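Local coordinates for kinesin-like protein (Caenorhabditis elegans, PDB 5X3E) that is a kinesin-6 motor that probably couples ATP binding and hydrolysis to interaction with microtubules, caught here in the nucleotide-free state, at residues N227-L232 and M254-A259; V219-I224 and E279-S284; P385-Q388 and T392-F395. All coordinates share one frame; numbering follows the deposited sequence.

Contact 1 of 3, residues N227-L232 and M254-A259. With SO4 (sulfate ion), chain C.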
ATOM      1  N   ASN A 227       5.933   5.365  16.377  1.00 71.80           N
ATOM      2  CA  ASN A 227       6.510   4.035  16.599  1.00 76.87           C
ATOM      3  C   ASN A 227       5.524   3.060  17.247  1.00 75.49           C
ATOM      4  O   ASN A 227       5.927   2.011  17.756  1.00 94.09           O
ATOM      5  CB  ASN A 227       7.796   4.109  17.430  1.00 76.83           C
ATOM      6  CG  ASN A 227       8.819   3.074  17.004  1.00 77.14           C
ATOM      7  OD1 ASN A 227       9.007   2.828  15.809  1.00 60.92           O
ATOM      8  ND2 ASN A 227       9.475   2.450  17.977  1.00 94.31           N
ATOM      9  N   TYR A 228       4.235   3.383  17.225  1.00 71.74           N
ATOM     10  CA  TYR A 228       3.185   2.488  17.684  1.00 71.59           C
ATOM     11  C   TYR A 228       2.276   2.154  16.513  1.00 68.08           C
ATOM     12  O   TYR A 228       2.101   2.955  15.589  1.00 62.08           O
ATOM     13  CB  TYR A 228       2.371   3.112  18.817  1.00 67.02           C
ATOM     14  CG  TYR A 228       3.112   3.195  20.133  1.00 90.01           C
ATOM     15  CD1 TYR A 228       3.827   2.106  20.623  1.00 99.71           C
ATOM     16  CD2 TYR A 228       3.108   4.363  20.880  1.00 93.64           C
ATOM     17  CE1 TYR A 228       4.503   2.176  21.830  1.00 95.15           C
ATOM     18  CE2 TYR A 228       3.786   4.445  22.087  1.00104.34           C
ATOM     19  CZ  TYR A 228       4.483   3.349  22.557  1.00106.74           C
ATOM     20  OH  TYR A 228       5.159   3.424  23.756  1.00116.81           O
ATOM     21  N   CYS A 229       1.717   0.953  16.541  1.00 59.53           N
ATOM     22  CA  CYS A 229       0.921   0.441  15.439  1.00 50.58           C
ATOM     23  C   CYS A 229      -0.538   0.304  15.862  1.00 59.47           C
ATOM     24  O   CYS A 229      -0.834  -0.312  16.891  1.00 60.96           O
ATOM     25  CB  CYS A 229       1.479  -0.900  14.969  1.00 57.98           C
ATOM     26  SG  CYS A 229       0.648  -1.508  13.514  1.00 58.13           S
ATOM     27  N   TYR A 230      -1.447   0.843  15.048  1.00 60.34           N
ATOM     28  CA  TYR A 230      -2.873   0.852  15.349  1.00 52.65           C
ATOM     29  C   TYR A 230      -3.679   0.291  14.187  1.00 57.39           C
ATOM     30  O   TYR A 230      -3.378   0.559  13.020  1.00 71.42           O
ATOM     31  CB  TYR A 230      -3.373   2.267  15.662  1.00 53.53           C
ATOM     32  CG  TYR A 230      -2.666   2.937  16.809  1.00 63.01           C
ATOM     33  CD1 TYR A 230      -3.106   2.763  18.113  1.00 69.82           C
ATOM     34  CD2 TYR A 230      -1.554   3.741  16.593  1.00 66.10           C
ATOM     35  CE1 TYR A 230      -2.464   3.372  19.171  1.00 71.68           C
ATOM     36  CE2 TYR A 230      -0.902   4.354  17.647  1.00 68.76           C
ATOM     37  CZ  TYR A 230      -1.362   4.166  18.934  1.00 81.47           C
ATOM     38  OH  TYR A 230      -0.721   4.767  19.995  1.00108.84           O
ATOM     39  N   ASP A 231      -4.714  -0.476  14.519  1.00 53.20           N
ATOM     40  CA  ASP A 231      -5.651  -1.002  13.534  1.00 49.37           C
ATOM     41  C   ASP A 231      -6.814  -0.021  13.401  1.00 62.52           C
ATOM     42  O   ASP A 231      -7.666   0.073  14.291  1.00 66.27           O
ATOM     43  CB  ASP A 231      -6.128  -2.395  13.939  1.00 43.69           C
ATOM     44  CG  ASP A 231      -7.227  -2.927  13.036  1.00 58.85           C
ATOM     45  OD1 ASP A 231      -7.930  -3.879  13.450  1.00 56.92           O
ATOM     46  OD2 ASP A 231      -7.376  -2.409  11.905  1.00 50.02           O
ATOM     47  N   LEU A 232      -6.844   0.710  12.285  1.00 60.60           N
ATOM     48  CA  LEU A 232      -7.907   1.675  12.014  1.00 58.04           C
ATOM     49  C   LEU A 232      -9.274   1.026  11.834  1.00 58.49           C
ATOM     50  O   LEU A 232     -10.279   1.740  11.858  1.00 67.54           O
ATOM     51  CB  LEU A 232      -7.560   2.488  10.767  1.00 56.13           C
ATOM     52  CG  LEU A 232      -6.214   3.209  10.766  1.00 52.93           C
ATOM     53  CD1 LEU A 232      -5.936   3.783   9.390  1.00 38.80           C
ATOM     54  CD2 LEU A 232      -6.225   4.304  11.804  1.00 38.80           C
ATOM     55  N   MET A 254       5.316 -11.151   7.865  1.00 59.15           N
ATOM     56  CA  MET A 254       4.964 -10.122   8.832  1.00 54.83           C
ATOM     57  C   MET A 254       3.457  -9.870   8.826  1.00 49.28           C
ATOM     58  O   MET A 254       2.787  -9.992   7.799  1.00 52.41           O
ATOM     59  CB  MET A 254       5.709  -8.828   8.518  1.00 55.00           C
ATOM     60  CG  MET A 254       7.215  -8.946   8.668  1.00 68.04           C
ATOM     61  SD  MET A 254       7.698  -9.451  10.326  1.00 64.52           S
ATOM     62  CE  MET A 254       8.696 -10.867   9.910  1.00 87.93           C
ATOM     63  N   TYR A 255       2.923  -9.533   9.998  1.00 57.69           N
ATOM     64  CA  TYR A 255       1.524  -9.143  10.112  1.00 47.49           C
ATOM     65  C   TYR A 255       1.323  -8.382  11.418  1.00 53.56           C
ATOM     66  O   TYR A 255       2.197  -8.347  12.287  1.00 51.79           O
ATOM     67  CB  TYR A 255       0.579 -10.354  10.035  1.00 41.51           C
ATOM     68  CG  TYR A 255       0.538 -11.241  11.268  1.00 49.50           C
ATOM     69  CD1 TYR A 255      -0.547 -11.201  12.142  1.00 53.59           C
ATOM     70  CD2 TYR A 255       1.579 -12.120  11.559  1.00 59.06           C
ATOM     71  CE1 TYR A 255      -0.594 -12.013  13.275  1.00 52.55           C
ATOM     72  CE2 TYR A 255       1.542 -12.939  12.689  1.00 49.25           C
ATOM     73  CZ  TYR A 255       0.452 -12.879  13.542  1.00 45.76           C
ATOM     74  OH  TYR A 255       0.407 -13.685  14.657  1.00 55.80           O
ATOM     75  N   VAL A 256       0.149  -7.777  11.543  1.00 49.18           N
ATOM     76  CA  VAL A 256      -0.245  -7.043  12.739  1.00 43.86           C
ATOM     77  C   VAL A 256      -1.143  -7.969  13.554  1.00 46.27           C
ATOM     78  O   VAL A 256      -2.218  -8.366  13.090  1.00 50.52           O
ATOM     79  CB  VAL A 256      -0.948  -5.722  12.383  1.00 42.49           C
ATOM     80  CG1 VAL A 256      -1.394  -4.999  13.634  1.00 55.66           C
ATOM     81  CG2 VAL A 256      -0.031  -4.820  11.549  1.00 39.87           C
ATOM     82  N   ASP A 257      -0.692  -8.302  14.769  1.00 47.18           N
ATOM     83  CA  ASP A 257      -1.275  -9.381  15.571  1.00 57.01           C
ATOM     84  C   ASP A 257      -2.794  -9.271  15.702  1.00 53.21           C
ATOM     85  O   ASP A 257      -3.534 -10.142  15.236  1.00 67.39           O
ATOM     86  CB  ASP A 257      -0.598  -9.399  16.950  1.00 45.27           C
ATOM     87  CG  ASP A 257      -1.023 -10.578  17.807  1.00 56.27           C
ATOM     88  OD1 ASP A 257      -1.837 -11.404  17.348  1.00 72.32           O
ATOM     89  OD2 ASP A 257      -0.506 -10.707  18.932  1.00 69.76           O
ATOM     90  N   GLY A 258      -3.281  -8.216  16.336  1.00 48.53           N
ATOM     91  CA  GLY A 258      -4.714  -8.084  16.520  1.00 51.88           C
ATOM     92  C   GLY A 258      -5.469  -7.299  15.469  1.00 56.20           C
ATOM     93  O   GLY A 258      -6.633  -6.959  15.703  1.00 54.00           O
ATOM     94  N   ALA A 259      -4.857  -7.007  14.323  1.00 60.13           N
ATOM     95  CA  ALA A 259      -5.552  -6.267  13.277  1.00 55.64           C
ATOM     96  C   ALA A 259      -6.650  -7.103  12.640  1.00 46.18           C
ATOM     97  O   ALA A 259      -6.516  -8.318  12.473  1.00 57.85           O
ATOM     98  CB  ALA A 259      -4.570  -5.809  12.201  1.00 42.09           C
TER
HETATM   99  S   SO4 C 501      -2.065  -7.419   8.631  1.00 54.03           S
HETATM  100  O1  SO4 C 501      -2.023  -8.747   8.017  1.00 72.43           O
HETATM  101  O2  SO4 C 501      -1.903  -6.393   7.603  1.00 86.74           O
HETATM  102  O3  SO4 C 501      -0.981  -7.293   9.594  1.00 87.81           O
HETATM  103  O4  SO4 C 501      -3.334  -7.231   9.320  1.00 47.79           O
HETATM  104  O   HOH W   1      -8.455  -4.865  16.018  1.00 48.36           O
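Cys229 and Asp231 lie opposite Val256 and Ala259 without any backbone hydrogen bond across; the alpha carbons are 8.0 Å apart for Cys229 and Val256 and 5.3 Å apart for Asp231 and Ala259. Strands 228-231 and 254-256 each pair with strand 243-248, which joins them within the mixed sheet of the motor domain, so the two are held together by side-chain packing and a bridging water. The thiol of Cys229 is swung away from its own backbone N (chi1 -174°) and reaches both methyls of Val256, with SG 3.9 Å from CG2. Val222 and Ile246 continue this apolar patch. From Val256 to Ala259 the chain makes a type I turn, closed by Ala259 N on Val256 O at 3.2 Å, which presents Ala259 to Asp231: Asp231 OD1 lies 3.4 Å from Ala259 CA, and Asp231 CG 4.0 Å from Ala259 CB. A water bridges the segments, donating to Asp231 OD1 and, at 2.8 Å, to Gly258 O. OD1 also accepts from Lys260 N, while OD2 takes Leu233 N. A sulfate, probably from the crystallisation liquor, sits by Val256 N, but the modelled bond is too short to be trusted in detail. With backbone amides and a water gripping its oxygens, the buried carboxylate of Asp231 is probably held against rotation, and its charge is met at least in part by N-H groups and a water.

Contact 2 of 3, residues V219-I224 and E279-S284. With SO4 (sulfate ion), chain C.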
ATOM      1  N   VAL A 219      -9.427  -6.871   3.429  1.00 35.10           N
ATOM      2  CA  VAL A 219      -8.584  -5.695   3.578  1.00 40.47           C
ATOM      3  C   VAL A 219      -8.259  -5.510   5.050  1.00 51.47           C
ATOM      4  O   VAL A 219      -9.098  -5.767   5.923  1.00 44.38           O
ATOM      5  CB  VAL A 219      -9.234  -4.418   2.991  1.00 38.06           C
ATOM      6  CG1 VAL A 219      -9.500  -4.590   1.502  1.00 36.52           C
ATOM      7  CG2 VAL A 219     -10.513  -4.070   3.730  1.00 38.49           C
ATOM      8  N   THR A 220      -7.028  -5.097   5.321  1.00 37.24           N
ATOM      9  CA  THR A 220      -6.651  -4.566   6.619  1.00 43.61           C
ATOM     10  C   THR A 220      -6.189  -3.133   6.417  1.00 47.57           C
ATOM     11  O   THR A 220      -5.563  -2.811   5.400  1.00 39.92           O
ATOM     12  CB  THR A 220      -5.539  -5.394   7.295  1.00 39.15           C
ATOM     13  OG1 THR A 220      -4.379  -5.441   6.456  1.00 51.53           O
ATOM     14  CG2 THR A 220      -6.015  -6.807   7.546  1.00 45.99           C
ATOM     15  N   TYR A 221      -6.545  -2.263   7.355  1.00 44.27           N
ATOM     16  CA  TYR A 221      -6.114  -0.873   7.318  1.00 46.25           C
ATOM     17  C   TYR A 221      -5.434  -0.558   8.640  1.00 52.73           C
ATOM     18  O   TYR A 221      -6.068  -0.622   9.699  1.00 54.69           O
ATOM     19  CB  TYR A 221      -7.284   0.079   7.063  1.00 53.29           C
ATOM     20  CG  TYR A 221      -6.850   1.453   6.593  1.00 47.34           C
ATOM     21  CD1 TYR A 221      -5.515   1.719   6.303  1.00 42.63           C
ATOM     22  CD2 TYR A 221      -7.775   2.482   6.435  1.00 46.03           C
ATOM     23  CE1 TYR A 221      -5.108   2.973   5.869  1.00 45.68           C
ATOM     24  CE2 TYR A 221      -7.378   3.742   5.997  1.00 47.42           C
ATOM     25  CZ  TYR A 221      -6.043   3.982   5.716  1.00 48.98           C
ATOM     26  OH  TYR A 221      -5.639   5.227   5.282  1.00 49.04           O
ATOM     27  N   VAL A 222      -4.152  -0.227   8.574  1.00 46.51           N
ATOM     28  CA  VAL A 222      -3.298  -0.118   9.748  1.00 58.86           C
ATOM     29  C   VAL A 222      -2.539   1.201   9.699  1.00 57.39           C
ATOM     30  O   VAL A 222      -2.163   1.675   8.621  1.00 59.07           O
ATOM     31  CB  VAL A 222      -2.333  -1.320   9.832  1.00 60.58           C
ATOM     32  CG1 VAL A 222      -1.370  -1.117  10.911  1.00 72.34           C
ATOM     33  CG2 VAL A 222      -3.107  -2.580  10.165  1.00 68.62           C
ATOM     34  N   GLU A 223      -2.331   1.808  10.865  1.00 51.56           N
ATOM     35  CA  GLU A 223      -1.615   3.072  10.975  1.00 58.74           C
ATOM     36  C   GLU A 223      -0.402   2.891  11.874  1.00 60.31           C
ATOM     37  O   GLU A 223      -0.506   2.301  12.953  1.00 69.85           O
ATOM     38  CB  GLU A 223      -2.525   4.171  11.532  1.00 60.12           C
ATOM     39  CG  GLU A 223      -1.853   5.519  11.708  1.00 64.36           C
ATOM     40  CD  GLU A 223      -2.741   6.512  12.429  1.00 82.62           C
ATOM     41  OE1 GLU A 223      -3.429   6.099  13.387  1.00 75.93           O
ATOM     42  OE2 GLU A 223      -2.758   7.700  12.036  1.00 99.92           O
ATOM     43  N   ILE A 224       0.741   3.414  11.446  1.00 60.96           N
ATOM     44  CA  ILE A 224       1.947   3.438  12.265  1.00 65.35           C
ATOM     45  C   ILE A 224       2.197   4.893  12.644  1.00 64.35           C
ATOM     46  O   ILE A 224       2.553   5.716  11.791  1.00 69.80           O
ATOM     47  CB  ILE A 224       3.148   2.830  11.535  1.00 59.53           C
ATOM     48  CG1 ILE A 224       2.917   1.339  11.302  1.00 57.60           C
ATOM     49  CG2 ILE A 224       4.422   3.051  12.333  1.00 61.20           C
ATOM     50  CD1 ILE A 224       3.939   0.704  10.397  1.00 57.10           C
ATOM     51  N   GLU A 279     -11.786   7.727   9.114  1.00 68.03           N
ATOM     52  CA  GLU A 279     -12.411   8.341  10.286  1.00 77.23           C
ATOM     53  C   GLU A 279     -11.593   8.083  11.549  1.00 77.86           C
ATOM     54  O   GLU A 279     -11.399   8.992  12.366  1.00 94.93           O
ATOM     55  CB  GLU A 279     -13.836   7.820  10.470  1.00 80.55           C
ATOM     56  CG  GLU A 279     -14.820   8.203   9.378  1.00 79.76           C
ATOM     57  CD  GLU A 279     -16.255   7.836   9.736  1.00 90.85           C
ATOM     58  OE1 GLU A 279     -16.668   8.078  10.890  1.00 95.16           O
ATOM     59  OE2 GLU A 279     -16.970   7.294   8.868  1.00101.32           O
ATOM     60  N   ARG A 280     -11.102   6.853  11.731  1.00 65.33           N
ATOM     61  CA  ARG A 280     -10.225   6.590  12.872  1.00 66.50           C
ATOM     62  C   ARG A 280      -8.875   7.268  12.713  1.00 71.42           C
ATOM     63  O   ARG A 280      -8.302   7.755  13.695  1.00 79.73           O
ATOM     64  CB  ARG A 280     -10.009   5.091  13.085  1.00 65.04           C
ATOM     65  CG  ARG A 280     -11.061   4.354  13.893  1.00 70.85           C
ATOM     66  CD  ARG A 280     -12.398   4.191  13.231  1.00 83.46           C
ATOM     67  NE  ARG A 280     -13.304   3.508  14.150  1.00 90.78           N
ATOM     68  CZ  ARG A 280     -13.473   2.191  14.191  1.00 65.58           C
ATOM     69  NH1 ARG A 280     -12.806   1.412  13.353  1.00 57.66           N
ATOM     70  NH2 ARG A 280     -14.313   1.656  15.068  1.00 66.68           N
ATOM     71  N   ARG A 281      -8.352   7.321  11.489  1.00 82.88           N
ATOM     72  CA  ARG A 281      -7.036   7.913  11.285  1.00 77.77           C
ATOM     73  C   ARG A 281      -6.995   9.378  11.691  1.00 79.84           C
ATOM     74  O   ARG A 281      -5.916   9.895  11.995  1.00 98.50           O
ATOM     75  CB  ARG A 281      -6.603   7.762   9.828  1.00 58.93           C
ATOM     76  CG  ARG A 281      -5.129   8.021   9.612  1.00 58.93           C
ATOM     77  CD  ARG A 281      -4.797   8.171   8.148  1.00 57.45           C
ATOM     78  NE  ARG A 281      -4.632   9.585   7.869  1.00 84.13           N
ATOM     79  CZ  ARG A 281      -5.606  10.381   7.451  1.00104.82           C
ATOM     80  NH1 ARG A 281      -6.829   9.905   7.249  1.00110.02           N
ATOM     81  NH2 ARG A 281      -5.358  11.665   7.256  1.00110.82           N
ATOM     82  N   ARG A 282      -8.146  10.046  11.728  1.00 78.92           N
ATOM     83  CA  ARG A 282      -8.249  11.464  12.047  1.00 87.39           C
ATOM     84  C   ARG A 282      -8.302  11.742  13.547  1.00 96.15           C
ATOM     85  O   ARG A 282      -8.403  12.908  13.942  1.00110.51           O
ATOM     86  CB  ARG A 282      -9.482  12.065  11.360  1.00 79.19           C
ATOM     87  CG  ARG A 282      -9.379  12.041   9.840  1.00 87.12           C
ATOM     88  CD  ARG A 282     -10.608  12.603   9.140  1.00 88.43           C
ATOM     89  NE  ARG A 282     -10.516  12.398   7.698  1.00 88.39           N
ATOM     90  CZ  ARG A 282      -9.757  13.123   6.882  1.00103.19           C
ATOM     91  NH1 ARG A 282      -9.013  14.111   7.362  1.00113.28           N
ATOM     92  NH2 ARG A 282      -9.734  12.855   5.584  1.00 92.36           N
ATOM     93  N   VAL A 283      -8.209  10.715  14.389  1.00 89.34           N
ATOM     94  CA  VAL A 283      -8.225  10.881  15.840  1.00 88.22           C
ATOM     95  C   VAL A 283      -6.808  11.209  16.295  1.00 93.63           C
ATOM     96  O   VAL A 283      -5.947  10.332  16.372  1.00102.03           O
ATOM     97  CB  VAL A 283      -8.758   9.631  16.536  1.00 79.08           C
ATOM     98  CG1 VAL A 283      -8.716   9.809  18.037  1.00 88.64           C
ATOM     99  CG2 VAL A 283     -10.176   9.362  16.086  1.00 75.27           C
ATOM    100  N   SER A 284      -6.574  12.483  16.599  1.00 96.20           N
ATOM    101  CA  SER A 284      -5.286  12.958  17.080  1.00102.93           C
ATOM    102  C   SER A 284      -5.105  12.628  18.562  1.00104.86           C
ATOM    103  O   SER A 284      -6.038  12.218  19.259  1.00103.63           O
ATOM    104  CB  SER A 284      -5.159  14.466  16.858  1.00109.64           C
ATOM    105  OG  SER A 284      -3.975  14.977  17.450  1.00118.98           O
TER
HETATM  106  S   SO4 C 501      -2.065  -7.419   8.631  1.00 54.03           S
HETATM  107  O1  SO4 C 501      -2.023  -8.747   8.017  1.00 72.43           O
HETATM  108  O2  SO4 C 501      -1.903  -6.393   7.603  1.00 86.74           O
HETATM  109  O3  SO4 C 501      -0.981  -7.293   9.594  1.00 87.81           O
HETATM  110  O4  SO4 C 501      -3.334  -7.231   9.320  1.00 47.79           O
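Glu223 and Tyr221 reach from strand 213-225 to Arg281, the last residue of helix 267-281, where this helix packs on one face of the central sheet of the P-loop NTPase fold. The close part is at Glu223: its extended side chain, with CG anti to the backbone N (chi1 179°), brings OE2 within 3.4 Å of Arg281 CG. This is an approach to the aliphatic stem, not a salt bridge: the chains cross at about a right angle and OE2 stays 4.9 Å from Arg281 NE. Ser295 OG hydrogen-bonds OE2 instead. Tyr221 meets the same arginine more loosely, with OH 4.2 Å from CD and the ring plane 23° from that of the guanidinium. Glu278 ties the two together: its OE2 takes the hydrogen bond of Tyr221 OH and the salt bridge of Arg281 NH1, so one carboxylate positions both polar ends, while Phe274 and Phe299 pack on the tyrosine ring. Outward from this buried patch, the helix gives way to a solvent-exposed turn at Arg282 and Val283, held by Val283 N on Arg280 O at 3.0 Å. Alternation along the strand sends Thr220 and Val222 to the other face of the sheet, where Thr220 OG1 donates to O2 of a sulfate ion at 2.9 Å.

Contact 3 of 3, residues P385-Q388 and T392-F395. With SO4 (sulfate ion), chain M; SO4 (sulfate ion), chain K.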
ATOM      1  N   PRO A 385      18.708  -3.614   7.782  1.00 74.84           N
ATOM      2  CA  PRO A 385      18.472  -3.121   9.155  1.00 67.13           C
ATOM      3  C   PRO A 385      17.001  -2.826   9.432  1.00 63.51           C
ATOM      4  O   PRO A 385      16.629  -1.741   9.883  1.00 67.56           O
ATOM      5  CB  PRO A 385      19.340  -1.855   9.196  1.00 66.38           C
ATOM      6  CG  PRO A 385      19.344  -1.370   7.782  1.00 70.10           C
ATOM      7  CD  PRO A 385      19.352  -2.601   6.926  1.00 74.60           C
ATOM      8  N   TYR A 386      16.145  -3.821   9.186  1.00 64.87           N
ATOM      9  CA  TYR A 386      14.709  -3.580   9.237  1.00 65.71           C
ATOM     10  C   TYR A 386      14.170  -3.419  10.652  1.00 71.62           C
ATOM     11  O   TYR A 386      13.050  -2.923  10.809  1.00 81.90           O
ATOM     12  CB  TYR A 386      13.940  -4.695   8.516  1.00 62.89           C
ATOM     13  CG  TYR A 386      14.194  -6.095   9.029  1.00 66.91           C
ATOM     14  CD1 TYR A 386      13.545  -6.576  10.160  1.00 85.06           C
ATOM     15  CD2 TYR A 386      15.066  -6.944   8.364  1.00 64.01           C
ATOM     16  CE1 TYR A 386      13.775  -7.859  10.626  1.00 77.05           C
ATOM     17  CE2 TYR A 386      15.299  -8.224   8.820  1.00 72.03           C
ATOM     18  CZ  TYR A 386      14.653  -8.676   9.951  1.00 75.26           C
ATOM     19  OH  TYR A 386      14.884  -9.952  10.401  1.00 86.58           O
ATOM     20  N   ARG A 387      14.927  -3.807  11.680  1.00 77.32           N
ATOM     21  CA  ARG A 387      14.411  -3.695  13.041  1.00 69.44           C
ATOM     22  C   ARG A 387      14.540  -2.295  13.621  1.00 68.43           C
ATOM     23  O   ARG A 387      13.997  -2.040  14.698  1.00 74.03           O
ATOM     24  CB  ARG A 387      15.122  -4.691  13.958  1.00 67.00           C
ATOM     25  CG  ARG A 387      14.852  -6.131  13.596  1.00 74.99           C
ATOM     26  CD  ARG A 387      15.535  -7.102  14.537  1.00 80.02           C
ATOM     27  NE  ARG A 387      15.291  -8.476  14.113  1.00105.21           N
ATOM     28  CZ  ARG A 387      14.190  -9.160  14.411  1.00113.74           C
ATOM     29  NH1 ARG A 387      13.233  -8.594  15.137  1.00 97.58           N
ATOM     30  NH2 ARG A 387      14.041 -10.405  13.978  1.00121.29           N
ATOM     31  N   GLN A 388      15.221  -1.382  12.928  1.00 65.39           N
ATOM     32  CA  GLN A 388      15.463  -0.049  13.465  1.00 74.46           C
ATOM     33  C   GLN A 388      14.208   0.819  13.503  1.00 74.72           C
ATOM     34  O   GLN A 388      14.270   1.933  14.036  1.00 80.74           O
ATOM     35  CB  GLN A 388      16.567   0.645  12.664  1.00 81.66           C
ATOM     36  CG  GLN A 388      17.860  -0.156  12.581  1.00 96.75           C
ATOM     37  CD  GLN A 388      19.017   0.654  12.027  1.00113.32           C
ATOM     38  OE1 GLN A 388      18.822   1.728  11.454  1.00115.14           O
ATOM     39  NE2 GLN A 388      20.233   0.147  12.206  1.00113.93           N
ATOM     40  N   THR A 392       9.598  -0.232   9.051  1.00 67.47           N
ATOM     41  CA  THR A 392      10.470  -1.079   8.249  1.00 74.33           C
ATOM     42  C   THR A 392      10.388  -2.545   8.671  1.00 72.03           C
ATOM     43  O   THR A 392      10.539  -3.444   7.833  1.00 66.42           O
ATOM     44  CB  THR A 392      11.901  -0.564   8.374  1.00 78.99           C
ATOM     45  OG1 THR A 392      11.943   0.820   8.007  1.00 87.89           O
ATOM     46  CG2 THR A 392      12.805  -1.315   7.476  1.00 82.78           C
ATOM     47  N   HIS A 393      10.117  -2.807   9.950  1.00 56.89           N
ATOM     48  CA  HIS A 393       9.944  -4.180  10.412  1.00 54.69           C
ATOM     49  C   HIS A 393       8.730  -4.827   9.756  1.00 54.49           C
ATOM     50  O   HIS A 393       8.770  -6.002   9.368  1.00 53.58           O
ATOM     51  CB  HIS A 393       9.819  -4.182  11.936  1.00 64.78           C
ATOM     52  CG  HIS A 393       9.863  -5.541  12.561  1.00 60.93           C
ATOM     53  ND1 HIS A 393       9.293  -5.805  13.787  1.00 75.61           N
ATOM     54  CD2 HIS A 393      10.421  -6.703  12.146  1.00 61.41           C
ATOM     55  CE1 HIS A 393       9.487  -7.075  14.096  1.00 89.56           C
ATOM     56  NE2 HIS A 393      10.169  -7.642  13.117  1.00 82.28           N
ATOM     57  N   LEU A 394       7.644  -4.065   9.611  1.00 56.13           N
ATOM     58  CA  LEU A 394       6.419  -4.593   9.020  1.00 49.20           C
ATOM     59  C   LEU A 394       6.611  -5.033   7.571  1.00 54.39           C
ATOM     60  O   LEU A 394       5.903  -5.930   7.098  1.00 52.23           O
ATOM     61  CB  LEU A 394       5.318  -3.540   9.114  1.00 47.90           C
ATOM     62  CG  LEU A 394       3.936  -3.879   8.565  1.00 46.76           C
ATOM     63  CD1 LEU A 394       3.369  -5.108   9.255  1.00 46.22           C
ATOM     64  CD2 LEU A 394       3.012  -2.686   8.733  1.00 47.35           C
ATOM     65  N   PHE A 395       7.576  -4.448   6.860  1.00 46.15           N
ATOM     66  CA  PHE A 395       7.845  -4.816   5.474  1.00 55.68           C
ATOM     67  C   PHE A 395       9.179  -5.545   5.329  1.00 63.99           C
ATOM     68  O   PHE A 395       9.865  -5.414   4.312  1.00 67.63           O
ATOM     69  CB  PHE A 395       7.787  -3.577   4.581  1.00 63.31           C
ATOM     70  CG  PHE A 395       6.496  -2.824   4.701  1.00 56.30           C
ATOM     71  CD1 PHE A 395       5.295  -3.429   4.348  1.00 54.26           C
ATOM     72  CD2 PHE A 395       6.473  -1.529   5.189  1.00 47.50           C
ATOM     73  CE1 PHE A 395       4.093  -2.753   4.476  1.00 41.84           C
ATOM     74  CE2 PHE A 395       5.275  -0.844   5.316  1.00 60.80           C
ATOM     75  CZ  PHE A 395       4.084  -1.458   4.963  1.00 61.44           C
TER
HETATM   76  S   SO4 M 511      10.681 -10.967  13.912  1.00124.71           S
HETATM   77  O1  SO4 M 511       9.242 -10.903  14.158  1.00 99.27           O
HETATM   78  O2  SO4 M 511      10.971 -10.762  12.494  1.00104.54           O
HETATM   79  O3  SO4 M 511      11.342  -9.941  14.714  1.00132.44           O
HETATM   80  O4  SO4 M 511      11.191 -12.276  14.307  1.00141.53           O
HETATM   81  S   SO4 K 509      19.078  -4.738  12.876  1.00117.55           S
HETATM   82  O1  SO4 K 509      18.039  -5.039  11.893  1.00 95.87           O
HETATM   83  O2  SO4 K 509      19.670  -3.433  12.593  1.00118.45           O
HETATM   84  O3  SO4 K 509      18.486  -4.712  14.210  1.00123.80           O
HETATM   85  O4  SO4 K 509      20.119  -5.761  12.820  1.00117.77           O
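With CG of Tyr386 set between its backbone N and carbonyl carbon (chi1 57°) and CG of His393 anti to its own N (chi1 -170°), the two rings are brought rim to rim. Tyr386 lies in the loop after helix 350-375 and His393 on the short helix 390-394 that follows, a part of the kinesin motor domain that in relatives faces the microtubule. The ring planes differ by only 10°, yet neither ring covers the other: the centroids are 5.9 Å apart and Tyr386 CD1 touches His393 CD2 at 3.7 Å. Nearer the backbone, the methyl CG2 of Thr392 packs on Tyr386 CB at 3.7 Å, while its hydroxyl bonds to Ser389. Arg387 points its CB away from the helix, but its chain, extended from CG to NE, runs alongside the tyrosine, so that Tyr386 CE1 lies over one guanidinium face, toward its rim. This sets arginine and histidine round a common anion, a sulfate probably taken from the crystallisation liquor, whose charge would offset that of the arginine and favour, if anything, a protonated histidine. A second sulfate receives a weak bond from Arg387 N. On the shared anion, His393 NE2 makes weak hydrogen bonds to two oxygens, O3 at 3.0 Å and O2 at 3.3 Å.

Contact 2 is the most deeply buried of the three, whereas contacts 1 and 3 are partly open. Contacts 1 and 2 share one sheet: strands 213-225 and 228-231 are antiparallel neighbours, joined by the Tyr230 and Glu223 backbones, and Leu232 O accepts from Arg280 NH1. They also share a sulfate, which lies on the sheet face turned away from helix 267-281. Contact 3 is a local turn further along the chain, linked to the sheet by packing of Leu394 against Val256 and Ile224. Chemistry follows place: buried carboxylates with hydrogen-bond partners from the protein, and a water in contact 1; basic side chains gathered round an anion in contact 3.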